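Local coordinates for Atg1 tMIT (Kluyveromyces marxianus, PDB 4P1N), which is the C-terminal tandem MIT region of a serine/threonine protein kinase that is required in autophagy for the formation of autophagosomes and takes part in cytoplasm-to-vacuole transport, at residues B[96-99]-B[100-104]; B[187-190]-B[191-195]; B[215-218]-B[219-223]. All coordinates share one frame; numbering follows the deposited sequence.

Contact 1 of 3, residues B[96-99]-B[100-104]; sequences PELK and KLCME
Leu98 turns its CG away from its own N (chi1 -165°), alongside its carbonyl carbon, and meets Cys102, whose SG lies beside its own backbone N (chi1 -76°) and therefore turns back toward the preceding turn. The two touch at 4.2 Å, Leu98 CG to Cys102 SG, a loose apolar contact between residues four apart. It runs beside a short backbone bond, Cys102 N to Leu98 O at 2.8 Å. Leu101 folds back in the same way, bringing its CG within 3.5 Å of Glu97 O, the oxygen that also accepts the backbone bond from Leu101 N at 2.9 Å. The last backbone bond of the set joins Met103 N to Lys99 O at 3.0 Å. Lys99 carries its NZ across to helix 137-170, where it bonds Asn168, and forms a salt bridge with Glu179, while Lys100 NZ makes a salt bridge with Glu104 OE1 at 3.4 Å, its hydrogen bond weak. Glu104 also pairs through OE2 with Lys31 of helix 10-33. Cys102 and Met103 rest on Leu164 of helix 137-170. The i to i+4 pattern is that of a regular alpha-helix, here the opening turns of helix 95-129 in the first MIT domain of the pair.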
ATOM      1  N   PRO B  96     -26.349  15.237 -16.355  1.00 92.84           N
ATOM      2  CA  PRO B  96     -26.907  14.072 -15.650  1.00 88.84           C
ATOM      3  C   PRO B  96     -25.919  12.927 -15.433  1.00 84.58           C
ATOM      4  O   PRO B  96     -25.937  12.289 -14.381  1.00 76.56           O
ATOM      5  CB  PRO B  96     -28.050  13.605 -16.571  1.00 94.01           C
ATOM      6  CG  PRO B  96     -27.767  14.213 -17.904  1.00 96.69           C
ATOM      7  CD  PRO B  96     -27.079  15.512 -17.611  1.00 96.96           C
ATOM      8  N   GLU B  97     -25.086  12.674 -16.437  1.00 83.25           N
ATOM      9  CA  GLU B  97     -24.172  11.561 -16.413  1.00 81.38           C
ATOM     10  C   GLU B  97     -23.034  11.872 -15.450  1.00 77.20           C
ATOM     11  O   GLU B  97     -22.624  11.003 -14.657  1.00 69.99           O
ATOM     12  CB  GLU B  97     -23.634  11.280 -17.821  1.00 86.82           C
ATOM     13  CG  GLU B  97     -23.369   9.807 -18.092  1.00 89.26           C
ATOM     14  CD  GLU B  97     -23.097   9.504 -19.560  1.00 96.15           C
ATOM     15  OE1 GLU B  97     -23.664  10.185 -20.443  1.00102.49           O
ATOM     16  OE2 GLU B  97     -22.322   8.562 -19.832  1.00100.91           O
ATOM     17  N   LEU B  98     -22.552  13.114 -15.508  1.00 74.01           N
ATOM     18  CA  LEU B  98     -21.510  13.571 -14.608  1.00 72.56           C
ATOM     19  C   LEU B  98     -21.939  13.444 -13.153  1.00 70.97           C
ATOM     20  O   LEU B  98     -21.198  12.898 -12.322  1.00 63.66           O
ATOM     21  CB  LEU B  98     -21.110  15.019 -14.894  1.00 76.01           C
ATOM     22  CG  LEU B  98     -19.783  15.419 -14.235  1.00 75.67           C
ATOM     23  CD1 LEU B  98     -18.614  14.718 -14.927  1.00 75.17           C
ATOM     24  CD2 LEU B  98     -19.575  16.917 -14.249  1.00 76.85           C
ATOM     25  N   LYS B  99     -23.130  13.940 -12.836  1.00 71.82           N
ATOM     26  CA  LYS B  99     -23.612  13.836 -11.458  1.00 71.16           C
ATOM     27  C   LYS B  99     -23.692  12.366 -10.999  1.00 67.24           C
ATOM     28  O   LYS B  99     -23.393  12.057  -9.845  1.00 60.97           O
ATOM     29  CB  LYS B  99     -24.967  14.483 -11.277  1.00 75.25           C
ATOM     30  CG  LYS B  99     -24.989  15.450 -10.116  1.00 79.41           C
ATOM     31  CD  LYS B  99     -26.379  15.608  -9.530  1.00 84.66           C
ATOM     32  CE  LYS B  99     -26.623  14.577  -8.438  1.00 85.88           C
ATOM     33  NZ  LYS B  99     -27.637  15.078  -7.471  1.00 89.46           N
ATOM     34  N   LYS B 100     -24.094  11.483 -11.904  1.00 65.26           N
ATOM     35  CA  LYS B 100     -24.194  10.068 -11.594  1.00 68.27           C
ATOM     36  C   LYS B 100     -22.804   9.452 -11.312  1.00 61.22           C
ATOM     37  O   LYS B 100     -22.617   8.739 -10.330  1.00 59.80           O
ATOM     38  CB  LYS B 100     -24.887   9.322 -12.741  1.00 74.15           C
ATOM     39  CG  LYS B 100     -25.538   8.033 -12.285  1.00 79.57           C
ATOM     40  CD  LYS B 100     -25.848   7.090 -13.436  1.00 84.62           C
ATOM     41  CE  LYS B 100     -26.695   5.917 -12.945  1.00 87.34           C
ATOM     42  NZ  LYS B 100     -26.300   4.615 -13.557  1.00 87.20           N
ATOM     43  N   LEU B 101     -21.846   9.747 -12.177  1.00 56.49           N
ATOM     44  CA  LEU B 101     -20.493   9.298 -12.003  1.00 57.47           C
ATOM     45  C   LEU B 101     -19.856   9.831 -10.721  1.00 55.56           C
ATOM     46  O   LEU B 101     -19.137   9.103 -10.049  1.00 50.71           O
ATOM     47  CB  LEU B 101     -19.627   9.699 -13.199  1.00 60.55           C
ATOM     48  CG  LEU B 101     -19.842   8.900 -14.486  1.00 63.52           C
ATOM     49  CD1 LEU B 101     -19.085   9.558 -15.633  1.00 67.29           C
ATOM     50  CD2 LEU B 101     -19.410   7.460 -14.334  1.00 60.50           C
ATOM     51  N   CYS B 102     -20.103  11.099 -10.411  1.00 54.65           N
ATOM     52  CA  CYS B 102     -19.537  11.734  -9.230  1.00 54.05           C
ATOM     53  C   CYS B 102     -20.071  11.063  -7.950  1.00 53.51           C
ATOM     54  O   CYS B 102     -19.272  10.705  -7.040  1.00 47.01           O
ATOM     55  CB  CYS B 102     -19.826  13.239  -9.218  1.00 57.71           C
ATOM     56  SG  CYS B 102     -18.782  14.194 -10.353  1.00 62.02           S
ATOM     57  N   MET B 103     -21.392  10.877  -7.889  1.00 50.58           N
ATOM     58  CA  MET B 103     -21.988  10.162  -6.775  1.00 52.88           C
ATOM     59  C   MET B 103     -21.455   8.738  -6.634  1.00 46.36           C
ATOM     60  O   MET B 103     -21.132   8.332  -5.550  1.00 44.84           O
ATOM     61  CB  MET B 103     -23.515  10.099  -6.868  1.00 56.26           C
ATOM     62  CG  MET B 103     -24.211  10.923  -5.812  1.00 65.18           C
ATOM     63  SD  MET B 103     -23.945  10.268  -4.155  1.00 65.02           S
ATOM     64  CE  MET B 103     -25.641  10.150  -3.557  1.00 71.72           C
ATOM     65  N   GLU B 104     -21.432   8.002  -7.732  1.00 46.15           N
ATOM     66  CA  GLU B 104     -20.983   6.619  -7.763  1.00 46.15           C
ATOM     67  C   GLU B 104     -19.548   6.517  -7.269  1.00 43.94           C
ATOM     68  O   GLU B 104     -19.256   5.717  -6.393  1.00 38.47           O
ATOM     69  CB  GLU B 104     -21.109   6.026  -9.152  1.00 48.15           C
ATOM     70  CG  GLU B 104     -22.533   5.618  -9.509  1.00 53.93           C
ATOM     71  CD  GLU B 104     -22.731   5.205 -10.976  1.00 59.58           C
ATOM     72  OE1 GLU B 104     -23.826   4.668 -11.289  1.00 63.27           O
ATOM     73  OE2 GLU B 104     -21.832   5.431 -11.819  1.00 57.72           O
TER

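Contact 2 of 3, residues B[187-190]-B[191-195]; sequences LIYD and RALDI
Leu187 O accepts a hydrogen bond from Arg191 N at 3.1 Å, and Arg191 CB lies close against that same oxygen. The guanidinium of Arg191 then swings off the helix, one face resting on Ile195 CG1, 3.8 Å above its plane. Its NH1 pairs with an acidic side chain on the chain of another protein. Ile188 O is bonded by Ala192 N at 2.8 Å, with Ala192 CB packed beside the carbonyl. Tyr189 carries the main side-chain contact. Its CG is anti to the backbone N (chi1 175°), which carries the ring along the helix until Leu193 CD2 lies over one face, 3.8 Å from the centroid and 26° off the normal, in a CH-pi contact. Leu193 CD2 sits toward the rim, 3.5 Å from Tyr189 CE1. The hydroxyl goes on to hydrogen-bond the backbone on a separate chain of another protein. Asp194 N bonds Asp190 O at 2.9 Å. The carboxylates of this last pair, 6.6 Å apart from Asp190 OD1 to Asp194 OD1, have separate basic partners, Lys186 and Arg197. Like charges four residues apart are thus probably eased by these partners, while the tyrosine-leucine pair supplies an apolar face beside Tyr259 of helix 250-273.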
ATOM      1  N   LEU B 187     -24.284  -0.909  -6.789  1.00 44.25           N
ATOM      2  CA  LEU B 187     -23.005  -0.766  -7.497  1.00 40.84           C
ATOM      3  C   LEU B 187     -22.085  -1.976  -7.304  1.00 36.90           C
ATOM      4  O   LEU B 187     -21.603  -2.552  -8.243  1.00 33.73           O
ATOM      5  CB  LEU B 187     -22.283   0.485  -6.973  1.00 44.00           C
ATOM      6  CG  LEU B 187     -22.260   1.792  -7.776  1.00 47.38           C
ATOM      7  CD1 LEU B 187     -23.319   1.846  -8.856  1.00 47.65           C
ATOM      8  CD2 LEU B 187     -22.290   3.018  -6.866  1.00 48.10           C
ATOM      9  N   ILE B 188     -21.822  -2.342  -6.061  1.00 37.27           N
ATOM     10  CA  ILE B 188     -20.918  -3.465  -5.791  1.00 35.16           C
ATOM     11  C   ILE B 188     -21.477  -4.781  -6.366  1.00 36.61           C
ATOM     12  O   ILE B 188     -20.782  -5.551  -7.054  1.00 35.07           O
ATOM     13  CB  ILE B 188     -20.611  -3.539  -4.272  1.00 34.46           C
ATOM     14  CG1 ILE B 188     -19.762  -2.300  -3.862  1.00 33.60           C
ATOM     15  CG2 ILE B 188     -19.890  -4.859  -3.958  1.00 33.49           C
ATOM     16  CD1 ILE B 188     -19.893  -1.868  -2.388  1.00 34.26           C
ATOM     17  N   TYR B 189     -22.754  -5.024  -6.095  1.00 41.13           N
ATOM     18  CA  TYR B 189     -23.455  -6.258  -6.536  1.00 41.98           C
ATOM     19  C   TYR B 189     -23.439  -6.450  -8.037  1.00 42.00           C
ATOM     20  O   TYR B 189     -22.992  -7.493  -8.527  1.00 41.90           O
ATOM     21  CB  TYR B 189     -24.878  -6.211  -6.004  1.00 44.89           C
ATOM     22  CG  TYR B 189     -25.813  -7.328  -6.434  1.00 47.27           C
ATOM     23  CD1 TYR B 189     -25.690  -8.605  -5.928  1.00 48.01           C
ATOM     24  CD2 TYR B 189     -26.862  -7.069  -7.292  1.00 48.61           C
ATOM     25  CE1 TYR B 189     -26.585  -9.622  -6.312  1.00 52.82           C
ATOM     26  CE2 TYR B 189     -27.766  -8.061  -7.658  1.00 52.62           C
ATOM     27  CZ  TYR B 189     -27.625  -9.335  -7.177  1.00 52.69           C
ATOM     28  OH  TYR B 189     -28.528 -10.308  -7.572  1.00 59.89           O
ATOM     29  N   ASP B 190     -23.915  -5.444  -8.765  1.00 42.42           N
ATOM     30  CA  ASP B 190     -23.896  -5.461 -10.242  1.00 43.31           C
ATOM     31  C   ASP B 190     -22.500  -5.630 -10.801  1.00 42.87           C
ATOM     32  O   ASP B 190     -22.295  -6.397 -11.748  1.00 41.32           O
ATOM     33  CB  ASP B 190     -24.485  -4.173 -10.824  1.00 44.14           C
ATOM     34  CG  ASP B 190     -25.964  -4.013 -10.516  1.00 47.81           C
ATOM     35  OD1 ASP B 190     -26.579  -5.002 -10.099  1.00 50.40           O
ATOM     36  OD2 ASP B 190     -26.521  -2.908 -10.671  1.00 52.01           O
ATOM     37  N   ARG B 191     -21.538  -4.910 -10.215  1.00 40.89           N
ATOM     38  CA  ARG B 191     -20.183  -4.958 -10.708  1.00 40.02           C
ATOM     39  C   ARG B 191     -19.569  -6.338 -10.463  1.00 38.82           C
ATOM     40  O   ARG B 191     -18.930  -6.910 -11.353  1.00 42.27           O
ATOM     41  CB  ARG B 191     -19.344  -3.866 -10.055  1.00 40.77           C
ATOM     42  CG  ARG B 191     -17.856  -3.884 -10.427  1.00 38.85           C
ATOM     43  CD  ARG B 191     -17.691  -3.682 -11.925  1.00 41.07           C
ATOM     44  NE  ARG B 191     -16.278  -3.608 -12.258  1.00 45.05           N
ATOM     45  CZ  ARG B 191     -15.780  -3.847 -13.465  1.00 48.44           C
ATOM     46  NH1 ARG B 191     -16.595  -4.149 -14.476  1.00 49.44           N
ATOM     47  NH2 ARG B 191     -14.462  -3.778 -13.660  1.00 48.76           N
ATOM     48  N   ALA B 192     -19.765  -6.895  -9.280  1.00 39.46           N
ATOM     49  CA  ALA B 192     -19.230  -8.243  -8.989  1.00 38.42           C
ATOM     50  C   ALA B 192     -19.791  -9.337  -9.935  1.00 39.79           C
ATOM     51  O   ALA B 192     -19.071 -10.219 -10.364  1.00 36.61           O
ATOM     52  CB  ALA B 192     -19.502  -8.628  -7.559  1.00 37.91           C
ATOM     53  N   LEU B 193     -21.084  -9.286 -10.206  1.00 42.15           N
ATOM     54  CA  LEU B 193     -21.742 -10.259 -11.076  1.00 43.94           C
ATOM     55  C   LEU B 193     -21.352 -10.062 -12.545  1.00 44.98           C
ATOM     56  O   LEU B 193     -21.178 -11.043 -13.255  1.00 43.33           O
ATOM     57  CB  LEU B 193     -23.269 -10.205 -10.904  1.00 46.74           C
ATOM     58  CG  LEU B 193     -23.823 -11.094  -9.772  1.00 50.27           C
ATOM     59  CD1 LEU B 193     -22.982 -11.116  -8.515  1.00 49.51           C
ATOM     60  CD2 LEU B 193     -25.237 -10.720  -9.379  1.00 53.98           C
ATOM     61  N   ASP B 194     -21.180  -8.814 -12.995  1.00 44.97           N
ATOM     62  CA  ASP B 194     -20.629  -8.566 -14.341  1.00 45.52           C
ATOM     63  C   ASP B 194     -19.242  -9.160 -14.512  1.00 42.61           C
ATOM     64  O   ASP B 194     -18.950  -9.766 -15.520  1.00 43.50           O
ATOM     65  CB  ASP B 194     -20.488  -7.071 -14.629  1.00 48.49           C
ATOM     66  CG  ASP B 194     -21.794  -6.370 -14.801  1.00 52.00           C
ATOM     67  OD1 ASP B 194     -22.823  -7.002 -15.108  1.00 55.23           O
ATOM     68  OD2 ASP B 194     -21.776  -5.144 -14.632  1.00 56.32           O
ATOM     69  N   ILE B 195     -18.374  -8.950 -13.532  1.00 41.45           N
ATOM     70  CA  ILE B 195     -17.016  -9.477 -13.599  1.00 41.76           C
ATOM     71  C   ILE B 195     -17.022 -11.006 -13.692  1.00 43.86           C
ATOM     72  O   ILE B 195     -16.276 -11.563 -14.499  1.00 42.63           O
ATOM     73  CB  ILE B 195     -16.153  -9.057 -12.403  1.00 40.47           C
ATOM     74  CG1 ILE B 195     -15.864  -7.551 -12.468  1.00 38.98           C
ATOM     75  CG2 ILE B 195     -14.825  -9.823 -12.428  1.00 40.05           C
ATOM     76  CD1 ILE B 195     -15.382  -6.964 -11.155  1.00 36.78           C
TER

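Contact 3 of 3, residues B[215-218]-B[219-223]; sequences AYAT and SLWML
Ala215 to Thr218 offer their carbonyls to the N-H groups of Ser219 to Met222, four consecutive i to i+4 bonds, of which Trp221 N to Ala217 O is the shortest at 2.8 Å. The indole also leans on that carbonyl, Trp221 CD1 lying 3.0 Å from Ala217 O. Trp221 has CG beside its own N (chi1 -68°), a setting that lays the ring back against the preceding turn. The approach of the carbonyl is oblique to the ring, and Ala217 CB stands 4.4 Å from Trp221 NE1. Reducing this residue to an alanine would probably leave Ala217 without its indole neighbour and open a gap against Ala19 and Lys20 of helix 10-33, which the ring also touches. Met222 follows the same course: its CG passes 3.2 Å from Thr218 O, and Met222 SD lies 4.3 Å from Thr218 CG2. Leu220 likewise folds back, its CG 3.4 Å from Tyr216 O. Thr218 and Met222 both pack on Val23 of helix 10-33, whereas Leu220 and Leu223 pack on Ile263 of helix 250-273. Ser219 OG is hydrogen-bonded to Ala192 O and to Ser196 OG, both on helix 184-204. This is the middle helix, 209-227, of the three-helix bundle that characterises an MIT domain, here the second of the tandem.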
ATOM      1  N   ALA B 215     -10.484 -12.675 -11.829  1.00 40.82           N
ATOM      2  CA  ALA B 215     -11.820 -12.112 -11.927  1.00 39.28           C
ATOM      3  C   ALA B 215     -12.783 -12.732 -10.909  1.00 40.93           C
ATOM      4  O   ALA B 215     -13.407 -12.014 -10.131  1.00 40.39           O
ATOM      5  CB  ALA B 215     -12.365 -12.224 -13.337  1.00 40.01           C
ATOM      6  N   TYR B 216     -12.880 -14.057 -10.862  1.00 41.43           N
ATOM      7  CA  TYR B 216     -13.755 -14.673  -9.860  1.00 40.88           C
ATOM      8  C   TYR B 216     -13.358 -14.225  -8.446  1.00 39.13           C
ATOM      9  O   TYR B 216     -14.216 -13.927  -7.639  1.00 37.26           O
ATOM     10  CB  TYR B 216     -13.715 -16.183  -9.922  1.00 42.65           C
ATOM     11  CG  TYR B 216     -14.267 -16.806 -11.178  1.00 46.87           C
ATOM     12  CD1 TYR B 216     -15.539 -16.494 -11.630  1.00 46.62           C
ATOM     13  CD2 TYR B 216     -13.536 -17.757 -11.877  1.00 47.91           C
ATOM     14  CE1 TYR B 216     -16.053 -17.070 -12.758  1.00 48.27           C
ATOM     15  CE2 TYR B 216     -14.051 -18.358 -13.013  1.00 51.29           C
ATOM     16  CZ  TYR B 216     -15.304 -18.000 -13.453  1.00 51.58           C
ATOM     17  OH  TYR B 216     -15.826 -18.582 -14.574  1.00 51.03           O
ATOM     18  N   ALA B 217     -12.060 -14.212  -8.144  1.00 37.27           N
ATOM     19  CA  ALA B 217     -11.614 -13.864  -6.801  1.00 37.58           C
ATOM     20  C   ALA B 217     -12.036 -12.407  -6.496  1.00 36.75           C
ATOM     21  O   ALA B 217     -12.477 -12.067  -5.369  1.00 35.68           O
ATOM     22  CB  ALA B 217     -10.090 -14.045  -6.680  1.00 36.58           C
ATOM     23  N   THR B 218     -11.920 -11.561  -7.514  1.00 34.40           N
ATOM     24  CA  THR B 218     -12.350 -10.162  -7.393  1.00 36.62           C
ATOM     25  C   THR B 218     -13.830 -10.037  -7.071  1.00 36.26           C
ATOM     26  O   THR B 218     -14.180  -9.306  -6.132  1.00 36.31           O
ATOM     27  CB  THR B 218     -12.007  -9.346  -8.632  1.00 36.81           C
ATOM     28  OG1 THR B 218     -10.593  -9.419  -8.852  1.00 37.81           O
ATOM     29  CG2 THR B 218     -12.461  -7.884  -8.471  1.00 38.08           C
ATOM     30  N   SER B 219     -14.682 -10.770  -7.790  1.00 36.24           N
ATOM     31  CA  SER B 219     -16.119 -10.789  -7.484  1.00 37.34           C
ATOM     32  C   SER B 219     -16.394 -11.248  -6.083  1.00 37.16           C
ATOM     33  O   SER B 219     -17.327 -10.789  -5.447  1.00 36.68           O
ATOM     34  CB  SER B 219     -16.881 -11.734  -8.388  1.00 41.20           C
ATOM     35  OG  SER B 219     -16.845 -11.326  -9.728  1.00 42.84           O
ATOM     36  N   LEU B 220     -15.633 -12.229  -5.614  1.00 37.20           N
ATOM     37  CA  LEU B 220     -15.859 -12.769  -4.309  1.00 37.17           C
ATOM     38  C   LEU B 220     -15.441 -11.772  -3.245  1.00 36.71           C
ATOM     39  O   LEU B 220     -16.155 -11.577  -2.286  1.00 37.12           O
ATOM     40  CB  LEU B 220     -15.075 -14.063  -4.112  1.00 40.08           C
ATOM     41  CG  LEU B 220     -15.668 -15.265  -4.833  1.00 43.51           C
ATOM     42  CD1 LEU B 220     -14.656 -16.393  -4.742  1.00 45.46           C
ATOM     43  CD2 LEU B 220     -17.007 -15.689  -4.236  1.00 42.76           C
ATOM     44  N   TRP B 221     -14.281 -11.138  -3.412  1.00 36.21           N
ATOM     45  CA  TRP B 221     -13.903 -10.093  -2.460  1.00 35.95           C
ATOM     46  C   TRP B 221     -14.991  -9.044  -2.358  1.00 34.48           C
ATOM     47  O   TRP B 221     -15.361  -8.647  -1.268  1.00 34.89           O
ATOM     48  CB  TRP B 221     -12.613  -9.410  -2.842  1.00 34.69           C
ATOM     49  CG  TRP B 221     -11.412 -10.245  -2.738  1.00 36.93           C
ATOM     50  CD1 TRP B 221     -10.508 -10.491  -3.745  1.00 36.99           C
ATOM     51  CD2 TRP B 221     -10.900 -10.899  -1.568  1.00 38.80           C
ATOM     52  NE1 TRP B 221      -9.480 -11.254  -3.269  1.00 42.11           N
ATOM     53  CE2 TRP B 221      -9.692 -11.518  -1.937  1.00 40.72           C
ATOM     54  CE3 TRP B 221     -11.319 -10.976  -0.248  1.00 45.25           C
ATOM     55  CZ2 TRP B 221      -8.921 -12.219  -1.051  1.00 46.91           C
ATOM     56  CZ3 TRP B 221     -10.555 -11.703   0.657  1.00 52.77           C
ATOM     57  CH2 TRP B 221      -9.367 -12.321   0.247  1.00 53.11           C
ATOM     58  N   MET B 222     -15.530  -8.633  -3.502  1.00 36.27           N
ATOM     59  CA  MET B 222     -16.583  -7.595  -3.557  1.00 35.23           C
ATOM     60  C   MET B 222     -17.823  -7.982  -2.821  1.00 37.64           C
ATOM     61  O   MET B 222     -18.314  -7.214  -2.005  1.00 38.36           O
ATOM     62  CB  MET B 222     -16.940  -7.244  -4.997  1.00 35.62           C
ATOM     63  CG  MET B 222     -15.779  -6.558  -5.698  1.00 36.27           C
ATOM     64  SD  MET B 222     -16.191  -6.022  -7.372  1.00 40.48           S
ATOM     65  CE  MET B 222     -17.316  -4.699  -7.067  1.00 40.71           C
ATOM     66  N   LEU B 223     -18.329  -9.185  -3.082  1.00 40.28           N
ATOM     67  CA  LEU B 223     -19.537  -9.653  -2.428  1.00 41.26           C
ATOM     68  C   LEU B 223     -19.344  -9.942  -0.948  1.00 42.37           C
ATOM     69  O   LEU B 223     -20.301  -9.824  -0.160  1.00 42.93           O
ATOM     70  CB  LEU B 223     -20.095 -10.913  -3.139  1.00 44.56           C
ATOM     71  CG  LEU B 223     -20.588 -10.747  -4.563  1.00 43.82           C
ATOM     72  CD1 LEU B 223     -20.950 -12.099  -5.175  1.00 49.32           C
ATOM     73  CD2 LEU B 223     -21.781  -9.817  -4.594  1.00 43.57           C
TER

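In the fold
All three contacts use the same i to i+4 backbone pattern, yet their side chains differ with their place in the fold. Contact 1 is at the surface, its centre about 18 Å from the centre of the chain, and joins a thin apolar touch to lysine-glutamate pairing. Contact 2 is buried and contact 3 partly so, the centre of each about 10 Å from the centre of the chain. These two lie on successive helices of the second MIT domain and meet directly: Arg191 CG packs on Met222 CE at 3.5 Å. Contact 2 brings an aromatic CH-pi pair and charges reaching other protein chains, whereas contact 3 relies on hydroxyls and apolar groups. Glu104 packing on Leu187 links contacts 1 and 2 across the two domains; contacts 1 and 3 do not touch.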